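Local coordinates for dual specificity protein phosphatase 12 (Homo sapiens, PDB 4KI9) that removes phosphate from phosphotyrosine as well as phosphoserine and phosphothreonine residues of proteins, working as a dual specificity phosphatase, at residues G92-V97 / E130-Q135; I100-M105 / K137-M142. The protein carries 2 engineered substitutions. All coordinates share one frame; numbering follows the deposited sequence.

In the fold
Both contacts pair helix 95-108 with helix 130-141, and they follow one another along the two helices: interaction 1 at their N-terminal ends, interaction 2 further on, with centres about 11 Å apart. A V97 O to T101 OG1 hydrogen bond links them within helix 95-108. Interaction 1 lies at the catalytic site, because its loop 92-94 and R95 surround a phosphate ion; the side chain of R95 is about 4 Å from that of S89, the engineered serine at the predicted phosphocysteine position. Interaction 2 binds no ligand: the side chain of A102 is about 11 Å from that of R95. The phosphate-binding loop thus leads directly into a helix whose later turns meet the same neighbour.

Interaction 1: residues G92-V97 / E130-Q135; sequences GVSRSV and EGFEWQ. With PO4 (phosphate ion), chain B.
Phosphate O2 is gripped twice by R95, by backbone N at 2.9 Å and by side-chain NE at 2.7 Å, the latter bond making 162° at its hydrogen. The chain of R95 bends at chi3 (-75°), which turns the guanidinium back toward the anion; the phosphorus then lies at its edge and in its plane. A third bond from R95, nearly straight, runs from NH2 to O1 at 2.8 Å, so the adjacent N-H groups of NE and NH2 hold two different oxygens. The next oxygen, O3, takes backbone N-H bonds from V93 N (2.9 Å) and S94 N (2.9 Å), while A91 N and the engineered S89 OG add further bonds to the ion. This is the P-loop of the protein tyrosine phosphatases, the HCX5R signature ending at R95, with the engineered S89 at the cysteine position, and the ion, probably from the crystallisation liquor, sits in the observed substrate-binding site.

F132, from helix 130-141, meets R95 from a different side than the phosphate does. Its CE2 lies 3.6 Å from R95 CG, the aliphatic base of the side chain, and the guanidinium plane is turned 27° from the ring plane. S94 OG also meets the ring obliquely, 3.5 Å from F132 CD2. F132 contributes the largest share of the 110 Å² buried between the segments. The S94 hydroxyl is not left to the ring alone: D58 OD1 and N129 N both hydrogen-bond it, and N129 OD1 in turn receives F132 N. R95 NH1 has its own acceptor, A56 O, which limits rotation of the guanidinium. With a leucine in place of R95, O1 and O2 would probably lose their paired side-chain donors and A56 O its NH1 partner.

Interaction 2: residues I100-M105 / K137-M142; sequences ITAFLM and KLYQAM
The Y139 ring presents its edge to helix 95-108. A102 O lies in the ring plane, 3.9 Å from Y139 CE2, and A102 CB comes to 4.0 Å of the same carbon, so a backbone carbonyl oxygen and a methyl group of the same residue both meet this corner. M105 CE, also near the plane of the ring, stands 4.2 Å from Y139 CD2. With chi1 at -163°, Y139 carries CG opposite the backbone N, and the ring extends into the gap between the helices. Beyond this edge contact, the hydroxyl is hydrogen-bonded to D69 OD2, and L68 of helix 68-80 touches both Y139 and A102.

M105 supplies the other bridge. A bend at chi3 (63°) brings its methyl to 3.8 Å from Q140 CB, and the two side chains cross at about a right angle. The polar end of Q140 takes no part in this: OE1 accepts a hydrogen bond from F112 N, which ties the side chain to the start of helix 112-122, the helix whose A115 also touches M105.

No hydrogen bond joins the two segments; their 174 Å² of buried surface comes almost wholly from A102, M105, Y139 and Q140. The axes of the segments 100-105 and 137-141 come within 10.9 Å, their N-to-C directions 18° apart, a near-parallel pair. At this spacing the side chains of Y139, M105 and Q140 fill the interval, with A102 O the backbone atom that the ring reaches. Such lateral packing of helix 95-108, which emerges from the P-loop, against neighbouring helices belongs to the helical layer of the dual specificity phosphatase catalytic domain.

Interaction 1: residues G92-V97 / E130-Q135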
loop_
_atom_site.group_PDB
_atom_site.type_symbol
_atom_site.label_atom_id
_atom_site.label_comp_id
_atom_site.label_asym_id
_atom_site.label_seq_id
_atom_site.Cartn_x
_atom_site.Cartn_y
_atom_site.Cartn_z
ATOM N N GLY A 92 -9.717 -5.324 -1.133
ATOM C CA GLY A 92 -9.330 -4.695 0.120
ATOM C C GLY A 92 -8.647 -5.647 1.086
ATOM O O GLY A 92 -8.748 -5.483 2.302
ATOM N N VAL A 93 -7.920 -6.625 0.547
ATOM C CA VAL A 93 -7.397 -7.735 1.349
ATOM C C VAL A 93 -5.882 -7.990 1.211
ATOM O O VAL A 93 -5.225 -8.393 2.172
ATOM C CB VAL A 93 -8.195 -9.030 1.028
ATOM C CG1 VAL A 93 -7.399 -10.276 1.349
ATOM C CG2 VAL A 93 -9.524 -9.020 1.762
ATOM N N SER A 94 -5.322 -7.722 0.031
ATOM C CA SER A 94 -3.932 -8.092 -0.253
ATOM C C SER A 94 -3.068 -6.926 -0.768
ATOM O O SER A 94 -2.174 -6.468 -0.077
ATOM C CB SER A 94 -3.887 -9.255 -1.240
ATOM O OG SER A 94 -2.553 -9.626 -1.540
ATOM N N ARG A 95 -3.331 -6.454 -1.977
ATOM C CA ARG A 95 -2.514 -5.379 -2.555
ATOM C C ARG A 95 -2.542 -4.083 -1.726
ATOM O O ARG A 95 -1.500 -3.492 -1.425
ATOM C CB ARG A 95 -2.942 -5.103 -3.996
ATOM C CG ARG A 95 -2.520 -6.179 -5.007
ATOM C CD ARG A 95 -3.249 -6.002 -6.352
ATOM N NE ARG A 95 -4.640 -6.441 -6.277
ATOM C CZ ARG A 95 -5.447 -6.591 -7.325
ATOM N NH1 ARG A 95 -5.003 -6.343 -8.549
ATOM N NH2 ARG A 95 -6.701 -7.005 -7.149
ATOM N N SER A 96 -3.734 -3.644 -1.346
ATOM C CA SER A 96 -3.861 -2.411 -0.576
ATOM C C SER A 96 -3.307 -2.625 0.833
ATOM O O SER A 96 -2.660 -1.749 1.397
ATOM C CB SER A 96 -5.326 -1.998 -0.522
ATOM O OG SER A 96 -6.107 -3.086 -0.059
ATOM N N VAL A 97 -3.557 -3.808 1.390
ATOM C CA VAL A 97 -3.017 -4.188 2.690
ATOM C C VAL A 97 -1.484 -4.148 2.728
ATOM O O VAL A 97 -0.899 -3.636 3.677
ATOM C CB VAL A 97 -3.528 -5.597 3.106
ATOM C CG1 VAL A 97 -2.761 -6.118 4.300
ATOM C CG2 VAL A 97 -5.024 -5.538 3.416
ATOM N N GLU A 130 1.494 -14.357 -0.140
ATOM C CA GLU A 130 2.745 -14.757 0.471
ATOM C C GLU A 130 3.947 -14.076 -0.151
ATOM O O GLU A 130 4.943 -13.830 0.529
ATOM C CB GLU A 130 2.886 -16.286 0.385
ATOM C CG GLU A 130 2.678 -16.876 -1.026
ATOM C CD GLU A 130 1.209 -16.918 -1.488
ATOM O OE1 GLU A 130 0.947 -17.471 -2.581
ATOM O OE2 GLU A 130 0.319 -16.398 -0.775
ATOM N N GLY A 131 3.857 -13.792 -1.445
ATOM C CA GLY A 131 4.864 -12.998 -2.132
ATOM C C GLY A 131 5.011 -11.592 -1.558
ATOM O O GLY A 131 6.128 -11.100 -1.385
ATOM N N PHE A 132 3.891 -10.942 -1.264
ATOM C CA PHE A 132 3.935 -9.602 -0.688
ATOM C C PHE A 132 4.563 -9.612 0.713
ATOM O O PHE A 132 5.329 -8.714 1.061
ATOM C CB PHE A 132 2.545 -8.941 -0.683
ATOM C CG PHE A 132 1.978 -8.683 -2.065
ATOM C CD1 PHE A 132 2.798 -8.689 -3.186
ATOM C CD2 PHE A 132 0.622 -8.447 -2.239
ATOM C CE1 PHE A 132 2.282 -8.455 -4.457
ATOM C CE2 PHE A 132 0.092 -8.209 -3.502
ATOM C CZ PHE A 132 0.925 -8.215 -4.617
ATOM N N GLU A 133 4.246 -10.634 1.514
ATOM C CA GLU A 133 4.875 -10.794 2.822
ATOM C C GLU A 133 6.393 -10.832 2.714
ATOM O O GLU A 133 7.085 -10.141 3.451
ATOM C CB GLU A 133 4.419 -12.099 3.503
ATOM C CG GLU A 133 3.041 -12.036 4.108
ATOM C CD GLU A 133 2.819 -13.137 5.135
ATOM O OE1 GLU A 133 3.733 -13.971 5.308
ATOM O OE2 GLU A 133 1.741 -13.158 5.770
ATOM N N TRP A 134 6.899 -11.662 1.807
ATOM C CA TRP A 134 8.337 -11.793 1.590
ATOM C C TRP A 134 8.955 -10.461 1.140
ATOM O O TRP A 134 10.001 -10.038 1.642
ATOM C CB TRP A 134 8.603 -12.906 0.571
ATOM C CG TRP A 134 10.006 -12.986 0.064
ATOM C CD1 TRP A 134 10.438 -12.732 -1.214
ATOM C CD2 TRP A 134 11.165 -13.352 0.815
ATOM N NE1 TRP A 134 11.798 -12.925 -1.296
ATOM C CE2 TRP A 134 12.267 -13.301 -0.065
ATOM C CE3 TRP A 134 11.380 -13.721 2.147
ATOM C CZ2 TRP A 134 13.563 -13.605 0.347
ATOM C CZ3 TRP A 134 12.670 -14.020 2.555
ATOM C CH2 TRP A 134 13.745 -13.960 1.658
ATOM N N GLN A 135 8.290 -9.790 0.210
ATOM C CA GLN A 135 8.748 -8.478 -0.262
ATOM C C GLN A 135 8.848 -7.449 0.852
ATOM O O GLN A 135 9.796 -6.673 0.897
ATOM C CB GLN A 135 7.857 -7.968 -1.417
ATOM C CG GLN A 135 8.086 -8.761 -2.714
ATOM C CD GLN A 135 7.000 -8.532 -3.747
ATOM O OE1 GLN A 135 6.571 -7.398 -3.983
ATOM N NE2 GLN A 135 6.545 -9.612 -4.366
HETATM P P PO4 B . -6.732 -7.537 -3.421
HETATM O O1 PO4 B . -7.660 -7.091 -4.527
HETATM O O2 PO4 B . -5.300 -7.374 -3.858
HETATM O O3 PO4 B . -7.006 -6.766 -2.155
HETATM O O4 PO4 B . -6.950 -9.013 -3.162
#

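Interaction 2: residues I100-M105 / K137-M142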
loop_
_atom_site.group_PDB
_atom_site.type_symbol
_atom_site.label_atom_id
_atom_site.label_comp_id
_atom_site.label_asym_id
_atom_site.label_seq_id
_atom_site.Cartn_x
_atom_site.Cartn_y
_atom_site.Cartn_z
ATOM N N ILE A 100 -0.402 -0.374 2.709
ATOM C CA ILE A 100 -0.598 0.235 4.027
ATOM C C ILE A 100 0.474 -0.235 5.005
ATOM O O ILE A 100 1.062 0.567 5.737
ATOM C CB ILE A 100 -1.988 -0.107 4.599
ATOM C CG1 ILE A 100 -3.071 0.550 3.753
ATOM C CG2 ILE A 100 -2.104 0.369 6.048
ATOM C CD1 ILE A 100 -3.028 2.072 3.823
ATOM N N THR A 101 0.730 -1.542 5.001
ATOM C CA THR A 101 1.736 -2.115 5.886
ATOM C C THR A 101 3.097 -1.472 5.627
ATOM O O THR A 101 3.800 -1.088 6.569
ATOM C CB THR A 101 1.814 -3.646 5.757
ATOM O OG1 THR A 101 0.513 -4.211 5.986
ATOM C CG2 THR A 101 2.801 -4.235 6.791
ATOM N N ALA A 102 3.450 -1.311 4.350
ATOM C CA ALA A 102 4.726 -0.703 4.006
ATOM C C ALA A 102 4.795 0.725 4.544
ATOM O O ALA A 102 5.830 1.172 5.051
ATOM C CB ALA A 102 4.944 -0.723 2.494
ATOM N N PHE A 103 3.691 1.442 4.440
ATOM C CA PHE A 103 3.646 2.815 4.945
ATOM C C PHE A 103 3.844 2.868 6.460
ATOM O O PHE A 103 4.593 3.694 6.981
ATOM C CB PHE A 103 2.304 3.444 4.597
ATOM C CG PHE A 103 2.109 4.804 5.198
ATOM C CD1 PHE A 103 2.614 5.935 4.557
ATOM C CD2 PHE A 103 1.434 4.953 6.402
ATOM C CE1 PHE A 103 2.434 7.189 5.111
ATOM C CE2 PHE A 103 1.264 6.192 6.962
ATOM C CZ PHE A 103 1.761 7.317 6.315
ATOM N N LEU A 104 3.149 1.990 7.166
ATOM C CA LEU A 104 3.297 1.888 8.609
ATOM C C LEU A 104 4.728 1.510 8.955
ATOM O O LEU A 104 5.319 2.100 9.843
ATOM C CB LEU A 104 2.319 0.864 9.186
ATOM C CG LEU A 104 0.841 1.237 9.123
ATOM C CD1 LEU A 104 -0.026 0.148 9.749
ATOM C CD2 LEU A 104 0.595 2.604 9.806
ATOM N N MET A 105 5.290 0.545 8.232
ATOM C CA MET A 105 6.677 0.143 8.442
ATOM C C MET A 105 7.655 1.312 8.299
ATOM O O MET A 105 8.486 1.551 9.175
ATOM C CB MET A 105 7.070 -0.975 7.459
ATOM C CG MET A 105 6.402 -2.324 7.731
ATOM S SD MET A 105 6.697 -3.512 6.415
ATOM C CE MET A 105 8.477 -3.687 6.512
ATOM N N LYS A 137 9.419 -8.160 3.957
ATOM C CA LYS A 137 10.563 -8.567 4.769
ATOM C C LYS A 137 11.852 -8.045 4.147
ATOM O O LYS A 137 12.736 -7.560 4.852
ATOM C CB LYS A 137 10.588 -10.099 4.948
ATOM C CG LYS A 137 9.479 -10.559 5.876
ATOM C CD LYS A 137 9.473 -12.068 6.092
ATOM C CE LYS A 137 8.297 -12.453 6.968
ATOM N NZ LYS A 137 7.916 -13.879 6.809
ATOM N N LEU A 138 11.935 -8.101 2.816
ATOM C CA LEU A 138 13.084 -7.545 2.108
ATOM C C LEU A 138 13.174 -6.036 2.303
ATOM O O LEU A 138 14.254 -5.500 2.503
ATOM C CB LEU A 138 13.007 -7.853 0.616
ATOM C CG LEU A 138 12.983 -9.342 0.251
ATOM C CD1 LEU A 138 13.182 -9.490 -1.225
ATOM C CD2 LEU A 138 14.041 -10.135 1.018
ATOM N N TYR A 139 12.029 -5.364 2.216
ATOM C CA TYR A 139 11.918 -3.927 2.473
ATOM C C TYR A 139 12.501 -3.551 3.842
ATOM O O TYR A 139 13.304 -2.633 3.938
ATOM C CB TYR A 139 10.445 -3.524 2.397
ATOM C CG TYR A 139 10.136 -2.039 2.225
ATOM C CD1 TYR A 139 10.718 -1.292 1.202
ATOM C CD2 TYR A 139 9.196 -1.418 3.042
ATOM C CE1 TYR A 139 10.395 0.054 1.017
ATOM C CE2 TYR A 139 8.867 -0.070 2.873
ATOM C CZ TYR A 139 9.460 0.651 1.854
ATOM O OH TYR A 139 9.135 1.975 1.676
ATOM N N GLN A 140 12.097 -4.262 4.891
ATOM C CA GLN A 140 12.669 -4.073 6.227
ATOM C C GLN A 140 14.182 -4.347 6.223
ATOM O O GLN A 140 14.982 -3.532 6.701
ATOM C CB GLN A 140 11.972 -4.996 7.238
ATOM C CG GLN A 140 12.567 -4.967 8.654
ATOM C CD GLN A 140 11.862 -5.927 9.600
ATOM O OE1 GLN A 140 10.723 -6.330 9.355
ATOM N NE2 GLN A 140 12.539 -6.299 10.687
ATOM N N ALA A 141 14.570 -5.491 5.673
ATOM C CA ALA A 141 15.981 -5.868 5.633
ATOM C C ALA A 141 16.839 -4.819 4.920
ATOM O O ALA A 141 18.013 -4.664 5.234
ATOM C CB ALA A 141 16.155 -7.244 4.980
ATOM N N MET A 142 16.251 -4.095 3.969
ATOM C CA MET A 142 16.958 -3.009 3.279
ATOM C C MET A 142 16.933 -1.675 4.047
ATOM O O MET A 142 17.498 -0.677 3.604
ATOM C CB MET A 142 16.398 -2.814 1.860
ATOM C CG MET A 142 16.752 -3.935 0.865
ATOM S SD MET A 142 16.178 -3.593 -0.834
ATOM C CE MET A 142 14.411 -3.758 -0.610
#